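Local coordinates for protein BexL (Amycolatopsis orientalis, PDB 4XRW) that probably cyclises, dehydrates and aromatises polyketide chains as a di-domain aromatase/cyclase of the BE-7585A biosynthetic pathway, at residues 79-87 with 95-103. Numbering follows the deposited sequence.
Sequences PKNWTSRRE and ISFHQEVST
Strands 80-89 and 94-99 form a beta hairpin in the antiparallel sheet of the first helix-grip domain, and the bridges place Arg-85 opposite His-98 and Glu-87 opposite Ser-96 as hydrogen-bonded pairs. Two backbone bonds join each: Arg-85 N gives to His-98 O at 2.9 Å, and His-98 N returns a more bent bond to Arg-85 O. Arg-86 with Phe-97 and Ser-84 with Gln-99 are the non-hydrogen-bonded pairs.

On the face carrying Glu-87 and His-98, the imidazole NE2 donates to Glu-87 OE1 at 2.8 Å (N-H...O 150°). OE1 lies in the ring plane and receives the proton on its syn lone pair. The carboxylate gets there because the Glu-87 chain folds at chi2 (91°), while OE2 has a long salt bridge to Arg-85 NE.

Beyond the last bridge the pairing continues through Glu-100, whose N donates to Thr-83 O at 3.1 Å. Its side chain turns back to the same residue: Thr-83 OG1 donates to Glu-100 OE1 at 2.6 Å, meeting the anti side 27° out of the carboxylate plane. Glu-100 OE2 pairs with Arg-68 of strand 67-73. A glutamine at the Glu-100 position would probably weaken the salt bridge and leave Arg-68 without this negative partner. Where the strands part, a water donates to Thr-83 O and accepts from Val-101 N.

On the opposite face, Arg-86 CG packs on Phe-97 CB and its NH1 lies 3.7 Å from Ile-95 CG2. The guanidinium continues to the carbonyls of Val-41 and Ala-42 at the end of helix 34-42 and to Glu-67, tying hairpin to helix. A carboxylate thus backs the pairing at Glu-87 and, through Glu-100, where the strands part. Donation puts a hydrogen on His-98 NE2, as a neutral ring allows; Glu-87 would probably favour the charged form were ND1 protonated too.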
loop_
_atom_site.group_PDB
_atom_site.type_symbol
_atom_site.label_atom_id
_atom_site.label_comp_id
_atom_site.label_asym_id
_atom_site.label_seq_id
_atom_site.Cartn_x
_atom_site.Cartn_y
_atom_site.Cartn_z
ATOM N N PRO A 79 -2.594 5.869 -11.116
ATOM C CA PRO A 79 -1.495 5.053 -10.602
ATOM C C PRO A 79 -0.357 4.874 -11.578
ATOM O O PRO A 79 -0.570 4.808 -12.788
ATOM C CB PRO A 79 -2.151 3.698 -10.327
ATOM C CG PRO A 79 -3.607 4.007 -10.199
ATOM C CD PRO A 79 -3.871 5.137 -11.137
ATOM N N LYS A 80 0.845 4.734 -11.032
ATOM C CA LYS A 80 2.032 4.635 -11.859
ATOM C C LYS A 80 3.149 3.998 -11.068
ATOM O O LYS A 80 3.023 3.797 -9.861
ATOM C CB LYS A 80 2.465 6.010 -12.351
ATOM C CG LYS A 80 2.737 7.014 -11.244
ATOM C CD LYS A 80 3.102 8.430 -11.822
ATOM C CE LYS A 80 2.139 8.947 -12.960
ATOM N NZ LYS A 80 0.672 9.247 -12.624
ATOM N N ASN A 81 4.193 3.582 -11.776
ATOM C CA ASN A 81 5.407 3.135 -11.108
ATOM C C ASN A 81 6.612 3.928 -11.595
ATOM O O ASN A 81 6.605 4.503 -12.690
ATOM C CB ASN A 81 5.626 1.625 -11.261
ATOM C CG ASN A 81 6.205 1.216 -12.583
ATOM O OD1 ASN A 81 7.385 1.436 -12.850
ATOM N ND2 ASN A 81 5.407 0.548 -13.392
ATOM N N TRP A 82 7.622 3.979 -10.735
ATOM C CA TRP A 82 8.908 4.615 -11.067
ATOM C C TRP A 82 10.008 3.944 -10.249
ATOM O O TRP A 82 9.738 3.149 -9.351
ATOM C CB TRP A 82 8.867 6.118 -10.809
ATOM C CG TRP A 82 8.798 6.523 -9.382
ATOM C CD1 TRP A 82 9.841 6.831 -8.559
ATOM C CD2 TRP A 82 7.609 6.690 -8.609
ATOM N NE1 TRP A 82 9.372 7.187 -7.313
ATOM C CE2 TRP A 82 8.001 7.101 -7.321
ATOM C CE3 TRP A 82 6.248 6.528 -8.885
ATOM C CZ2 TRP A 82 7.087 7.346 -6.306
ATOM C CZ3 TRP A 82 5.331 6.776 -7.869
ATOM C CH2 TRP A 82 5.756 7.191 -6.601
ATOM N N THR A 83 11.253 4.222 -10.601
ATOM C CA THR A 83 12.374 3.652 -9.876
ATOM C C THR A 83 13.161 4.765 -9.195
ATOM O O THR A 83 13.127 5.947 -9.597
ATOM C CB THR A 83 13.292 2.833 -10.806
ATOM O OG1 THR A 83 13.686 3.650 -11.910
ATOM C CG2 THR A 83 12.559 1.621 -11.343
ATOM N N SER A 84 13.803 4.359 -8.123
ATOM C CA SER A 84 14.566 5.212 -7.242
ATOM C C SER A 84 15.829 4.457 -6.840
ATOM O O SER A 84 15.806 3.238 -6.570
ATOM C CB SER A 84 13.725 5.588 -6.007
ATOM O OG SER A 84 14.405 6.517 -5.157
ATOM N N ARG A 85 16.929 5.186 -6.776
ATOM C CA ARG A 85 18.177 4.672 -6.251
ATOM C C ARG A 85 18.409 5.225 -4.875
ATOM O O ARG A 85 18.288 6.433 -4.680
ATOM C CB ARG A 85 19.344 5.039 -7.163
ATOM C CG ARG A 85 20.674 4.507 -6.689
ATOM C CD ARG A 85 21.761 4.823 -7.685
ATOM N NE ARG A 85 22.989 4.122 -7.353
ATOM C CZ ARG A 85 23.416 3.018 -7.966
ATOM N NH1 ARG A 85 22.733 2.479 -8.976
ATOM N NH2 ARG A 85 24.548 2.454 -7.572
ATOM N N ARG A 86 18.719 4.352 -3.925
ATOM C CA ARG A 86 18.909 4.781 -2.536
ATOM C C ARG A 86 20.237 4.294 -1.973
ATOM O O ARG A 86 20.769 3.262 -2.379
ATOM C CB ARG A 86 17.778 4.300 -1.620
ATOM C CG ARG A 86 16.368 4.530 -2.183
ATOM C CD ARG A 86 15.313 4.483 -1.069
ATOM N NE ARG A 86 15.343 3.224 -0.364
ATOM C CZ ARG A 86 14.770 2.992 0.815
ATOM N NH1 ARG A 86 14.120 3.951 1.481
ATOM N NH2 ARG A 86 14.882 1.792 1.325
ATOM N N GLU A 87 20.752 5.096 -1.057
ATOM C CA GLU A 87 21.896 4.736 -0.242
ATOM C C GLU A 87 21.506 4.842 1.213
ATOM O O GLU A 87 21.097 5.927 1.676
ATOM C CB GLU A 87 23.088 5.651 -0.526
ATOM C CG GLU A 87 23.678 5.445 -1.909
ATOM C CD GLU A 87 23.053 6.357 -2.966
ATOM O OE1 GLU A 87 22.708 7.527 -2.647
ATOM O OE2 GLU A 87 22.925 5.904 -4.125
ATOM N N ILE A 95 18.972 8.198 4.875
ATOM C CA ILE A 95 18.637 7.508 3.634
ATOM C C ILE A 95 18.650 8.557 2.521
ATOM O O ILE A 95 17.832 9.468 2.525
ATOM C CB ILE A 95 17.257 6.847 3.675
ATOM C CG1 ILE A 95 17.178 5.835 4.826
ATOM C CG2 ILE A 95 16.988 6.149 2.326
ATOM C CD1 ILE A 95 15.826 5.380 5.106
ATOM N N SER A 96 19.580 8.430 1.585
ATOM C CA SER A 96 19.613 9.264 0.388
ATOM C C SER A 96 18.836 8.594 -0.718
ATOM O O SER A 96 18.952 7.380 -0.895
ATOM C CB SER A 96 21.050 9.485 -0.070
ATOM O OG SER A 96 21.856 9.829 1.038
ATOM N N PHE A 97 18.042 9.350 -1.456
ATOM C CA PHE A 97 17.322 8.749 -2.576
ATOM C C PHE A 97 17.414 9.655 -3.782
ATOM O O PHE A 97 17.626 10.859 -3.646
ATOM C CB PHE A 97 15.860 8.458 -2.208
ATOM C CG PHE A 97 15.098 9.656 -1.692
ATOM C CD1 PHE A 97 14.346 10.436 -2.557
ATOM C CD2 PHE A 97 15.108 9.980 -0.338
ATOM C CE1 PHE A 97 13.623 11.530 -2.095
ATOM C CE2 PHE A 97 14.384 11.048 0.126
ATOM C CZ PHE A 97 13.645 11.824 -0.729
ATOM N N HIS A 98 17.284 9.062 -4.963
ATOM C CA HIS A 98 17.407 9.776 -6.218
ATOM C C HIS A 98 16.408 9.178 -7.208
ATOM O O HIS A 98 16.468 7.996 -7.510
ATOM C CB HIS A 98 18.834 9.682 -6.761
ATOM C CG HIS A 98 19.884 9.798 -5.697
ATOM N ND1 HIS A 98 20.371 11.015 -5.262
ATOM C CD2 HIS A 98 20.512 8.855 -4.953
ATOM C CE1 HIS A 98 21.268 10.817 -4.311
ATOM N NE2 HIS A 98 21.378 9.515 -4.109
ATOM N N GLN A 99 15.481 10.008 -7.673
ATOM C CA GLN A 99 14.479 9.617 -8.658
ATOM C C GLN A 99 15.161 9.366 -10.002
ATOM O O GLN A 99 15.917 10.224 -10.463
ATOM C CB GLN A 99 13.438 10.736 -8.746
ATOM C CG GLN A 99 12.175 10.462 -9.528
ATOM C CD GLN A 99 11.216 11.644 -9.416
ATOM O OE1 GLN A 99 11.087 12.452 -10.344
ATOM N NE2 GLN A 99 10.573 11.774 -8.250
ATOM N N GLU A 100 14.945 8.207 -10.620
ATOM C CA GLU A 100 15.750 7.842 -11.805
ATOM C C GLU A 100 15.274 8.394 -13.118
ATOM O O GLU A 100 16.100 8.618 -14.010
ATOM C CB GLU A 100 15.871 6.322 -11.959
ATOM C CG GLU A 100 16.594 5.632 -10.810
ATOM C CD GLU A 100 17.031 4.217 -11.130
ATOM O OE1 GLU A 100 16.315 3.508 -11.866
ATOM O OE2 GLU A 100 18.123 3.811 -10.637
ATOM N N VAL A 101 13.973 8.613 -13.251
ATOM C CA VAL A 101 13.403 9.194 -14.446
ATOM C C VAL A 101 12.564 10.362 -13.954
ATOM O O VAL A 101 11.664 10.195 -13.140
ATOM C CB VAL A 101 12.529 8.191 -15.255
ATOM C CG1 VAL A 101 12.043 8.809 -16.564
ATOM C CG2 VAL A 101 13.318 6.938 -15.562
ATOM N N SER A 102 12.905 11.547 -14.403
ATOM C CA SER A 102 12.129 12.715 -14.044
ATOM C C SER A 102 11.329 13.211 -15.230
ATOM O O SER A 102 11.667 12.920 -16.374
ATOM C CB SER A 102 13.054 13.780 -13.500
ATOM O OG SER A 102 13.272 13.497 -12.118
ATOM N N THR A 103 10.240 13.914 -14.933
ATOM C CA THR A 103 9.339 14.447 -15.948
ATOM C C THR A 103 9.586 15.941 -16.059
ATOM O O THR A 103 9.651 16.604 -15.030
ATOM C CB THR A 103 7.858 14.219 -15.576
ATOM O OG1 THR A 103 7.618 12.829 -15.353
ATOM C CG2 THR A 103 6.926 14.737 -16.659
HETATM O O HOH W 1 12.121 7.351 -11.749
HETATM O O HOH W 2 22.816 7.914 2.995
#